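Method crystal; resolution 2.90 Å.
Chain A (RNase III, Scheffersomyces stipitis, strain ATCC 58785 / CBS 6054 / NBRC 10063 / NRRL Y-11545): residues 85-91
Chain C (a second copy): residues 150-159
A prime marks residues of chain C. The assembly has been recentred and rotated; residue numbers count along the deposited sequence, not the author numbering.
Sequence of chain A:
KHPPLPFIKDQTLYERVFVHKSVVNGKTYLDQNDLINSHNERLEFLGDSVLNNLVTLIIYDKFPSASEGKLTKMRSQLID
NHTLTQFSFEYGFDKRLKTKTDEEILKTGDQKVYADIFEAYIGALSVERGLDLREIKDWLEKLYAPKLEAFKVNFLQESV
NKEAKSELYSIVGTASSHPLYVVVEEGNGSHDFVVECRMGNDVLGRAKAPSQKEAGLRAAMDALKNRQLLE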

# COMPACT_ATOMS: atom_id res chain seq x y z
N THR A 85 2.52 2.71 -9.37
CA THR A 85 2.91 4.10 -9.18
C THR A 85 3.85 4.27 -7.99
O THR A 85 4.64 5.22 -7.96
CB THR A 85 1.65 4.97 -9.00
OG1 THR A 85 1.88 6.33 -9.40
CG2 THR A 85 1.16 4.95 -7.57
N GLN A 86 3.78 3.38 -7.00
CA GLN A 86 4.66 3.59 -5.86
C GLN A 86 6.03 2.97 -6.08
O GLN A 86 7.00 3.42 -5.48
CB GLN A 86 4.05 3.05 -4.59
CG GLN A 86 4.03 1.56 -4.56
CD GLN A 86 4.45 1.01 -3.23
OE1 GLN A 86 3.99 1.47 -2.19
NE2 GLN A 86 5.34 0.01 -3.26
N PHE A 87 6.12 1.92 -6.90
CA PHE A 87 7.43 1.53 -7.40
C PHE A 87 8.03 2.67 -8.21
O PHE A 87 9.22 2.99 -8.07
CB PHE A 87 7.33 0.27 -8.26
CG PHE A 87 6.89 -0.96 -7.50
CD1 PHE A 87 7.02 -1.05 -6.13
CD2 PHE A 87 6.38 -2.05 -8.19
CE1 PHE A 87 6.63 -2.19 -5.46
CE2 PHE A 87 6.00 -3.18 -7.53
CZ PHE A 87 6.12 -3.27 -6.17
N SER A 88 7.20 3.32 -9.04
CA SER A 88 7.63 4.50 -9.78
C SER A 88 8.05 5.64 -8.87
O SER A 88 8.94 6.41 -9.22
CB SER A 88 6.52 4.99 -10.72
OG SER A 88 6.22 4.06 -11.75
N PHE A 89 7.45 5.77 -7.70
CA PHE A 89 7.88 6.83 -6.80
C PHE A 89 9.11 6.46 -5.97
O PHE A 89 9.92 7.33 -5.66
CB PHE A 89 6.73 7.25 -5.90
CG PHE A 89 5.75 8.15 -6.57
CD1 PHE A 89 6.14 8.88 -7.69
CD2 PHE A 89 4.43 8.26 -6.12
CE1 PHE A 89 5.23 9.73 -8.34
CE2 PHE A 89 3.54 9.09 -6.76
CZ PHE A 89 3.94 9.83 -7.87
N GLU A 90 9.28 5.19 -5.61
CA GLU A 90 10.43 4.79 -4.79
C GLU A 90 11.75 4.81 -5.55
O GLU A 90 12.81 4.91 -4.94
CB GLU A 90 10.20 3.40 -4.20
CG GLU A 90 9.45 3.43 -2.87
CD GLU A 90 8.80 2.10 -2.50
OE1 GLU A 90 9.19 1.04 -3.05
OE2 GLU A 90 7.91 2.11 -1.62
N TYR A 91 11.70 4.72 -6.88
CA TYR A 91 12.87 4.79 -7.74
C TYR A 91 13.04 6.16 -8.35
O TYR A 91 13.80 6.32 -9.31
CB TYR A 91 12.76 3.75 -8.84
CG TYR A 91 12.87 2.33 -8.34
CD1 TYR A 91 14.05 1.86 -7.79
CD2 TYR A 91 11.82 1.46 -8.44
CE1 TYR A 91 14.18 0.58 -7.35
CE2 TYR A 91 11.93 0.16 -8.00
CZ TYR A 91 13.12 -0.27 -7.46
OH TYR A 91 13.25 -1.58 -7.01
N ALA C 150 6.71 -0.06 5.65
CA ALA C 150 7.11 -0.23 4.26
C ALA C 150 7.76 1.03 3.72
O ALA C 150 8.80 0.97 3.06
CB ALA C 150 5.93 -0.66 3.39
N PHE C 151 7.21 2.20 4.05
CA PHE C 151 7.79 3.40 3.48
C PHE C 151 9.09 3.78 4.18
O PHE C 151 10.01 4.32 3.54
CB PHE C 151 6.78 4.55 3.54
CG PHE C 151 5.60 4.39 2.62
CD1 PHE C 151 5.23 3.14 2.12
CD2 PHE C 151 4.84 5.49 2.27
CE1 PHE C 151 4.14 2.99 1.28
CE2 PHE C 151 3.74 5.35 1.42
CZ PHE C 151 3.39 4.10 0.94
N LYS C 152 9.20 3.53 5.49
CA LYS C 152 10.44 3.86 6.17
C LYS C 152 11.61 3.12 5.53
O LYS C 152 12.71 3.67 5.40
CB LYS C 152 10.35 3.56 7.66
CG LYS C 152 11.51 4.17 8.47
CD LYS C 152 11.01 4.87 9.70
CE LYS C 152 12.10 5.50 10.54
NZ LYS C 152 11.65 5.60 11.99
N VAL C 153 11.38 1.88 5.11
CA VAL C 153 12.46 1.09 4.53
C VAL C 153 12.80 1.60 3.13
O VAL C 153 13.96 1.87 2.81
CB VAL C 153 12.11 -0.41 4.52
CG1 VAL C 153 13.33 -1.23 4.14
CG2 VAL C 153 11.60 -0.84 5.88
N ASN C 154 11.78 1.77 2.28
CA ASN C 154 12.00 1.97 0.85
C ASN C 154 11.58 3.34 0.33
O ASN C 154 11.85 3.64 -0.82
CB ASN C 154 11.27 0.89 0.04
CG ASN C 154 11.57 -0.49 0.54
OD1 ASN C 154 12.70 -0.93 0.46
ND2 ASN C 154 10.55 -1.18 1.06
N PHE C 155 10.97 4.15 1.12
CA PHE C 155 10.58 5.41 0.50
C PHE C 155 11.12 6.64 1.22
O PHE C 155 11.52 7.59 0.55
CB PHE C 155 9.05 5.43 0.40
CG PHE C 155 8.51 6.53 -0.46
CD1 PHE C 155 9.33 7.22 -1.34
CD2 PHE C 155 7.17 6.87 -0.39
CE1 PHE C 155 8.83 8.23 -2.12
CE2 PHE C 155 6.66 7.88 -1.17
CZ PHE C 155 7.49 8.56 -2.04
N LEU C 156 11.14 6.65 2.56
CA LEU C 156 11.87 7.70 3.27
C LEU C 156 13.27 7.82 2.68
O LEU C 156 13.71 8.91 2.28
CB LEU C 156 11.94 7.41 4.77
N GLN C 157 13.92 6.68 2.50
CA GLN C 157 15.29 6.62 1.99
C GLN C 157 15.28 7.12 0.55
O GLN C 157 14.29 7.68 0.07
CB GLN C 157 15.82 5.19 2.13
N GLU C 158 16.40 7.00 -0.16
CA GLU C 158 16.38 7.37 -1.57
C GLU C 158 16.31 6.16 -2.49
O GLU C 158 15.35 6.01 -3.24
CB GLU C 158 17.60 8.24 -1.91
N SER C 159 17.32 5.28 -2.45
CA SER C 159 17.46 4.19 -3.43
C SER C 159 18.61 3.28 -3.00
O SER C 159 18.95 3.26 -1.81
CB SER C 159 17.68 4.76 -4.84

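No hydrogen bond joins these two stretches among the modelled atoms, although the tightest approaches involve oxygen. Backbone carbonyls of the two copies of RNase III even come together, Glu90 O lying 3.2 Å from Glu158′ O; as both are acceptors, the pair supplies no bond. The example illustrates how a small contact, mostly between two helices and burying 318 Å² in all, can rest on packing, with no hydrogen bond among the atoms modelled.

Glu90 is the hub. Its side chain leaves the helix sideways with chi1 m and chi2 t. Glu90 CG sits 3.2 Å from Asn154′ O and 3.9 Å from Phe155′ CB, and the carboxylate lies against the same two residues. Glu90 OE1, 3.7 Å from Asn154′ CB, is hydrogen-bonded elsewhere in the structure, so a charged residue can be buried here with that oxygen satisfied. Asn154′ points its CA-to-CB bond toward the other stretch, and its OD1 is likewise hydrogen-bonded elsewhere.

Phe155′, with chi1 t, supplies an apolar surface, the aromatic ring, against Phe89 and Glu90. Phe155′ CZ meets Phe89 CB at 4.1 Å, while Phe155′ CE1 lies 3.8 Å from Phe89 O; the ring of Phe89 itself leads away. One turn earlier, Phe151′ reaches inward from a sideways start, bringing Phe151′ CE1 within 3.8 Å of Gln86 OE1. The long side chain of Gln86 likewise ends nearer its partner than it begins, so a second contact lies one turn away from the Glu90 cluster.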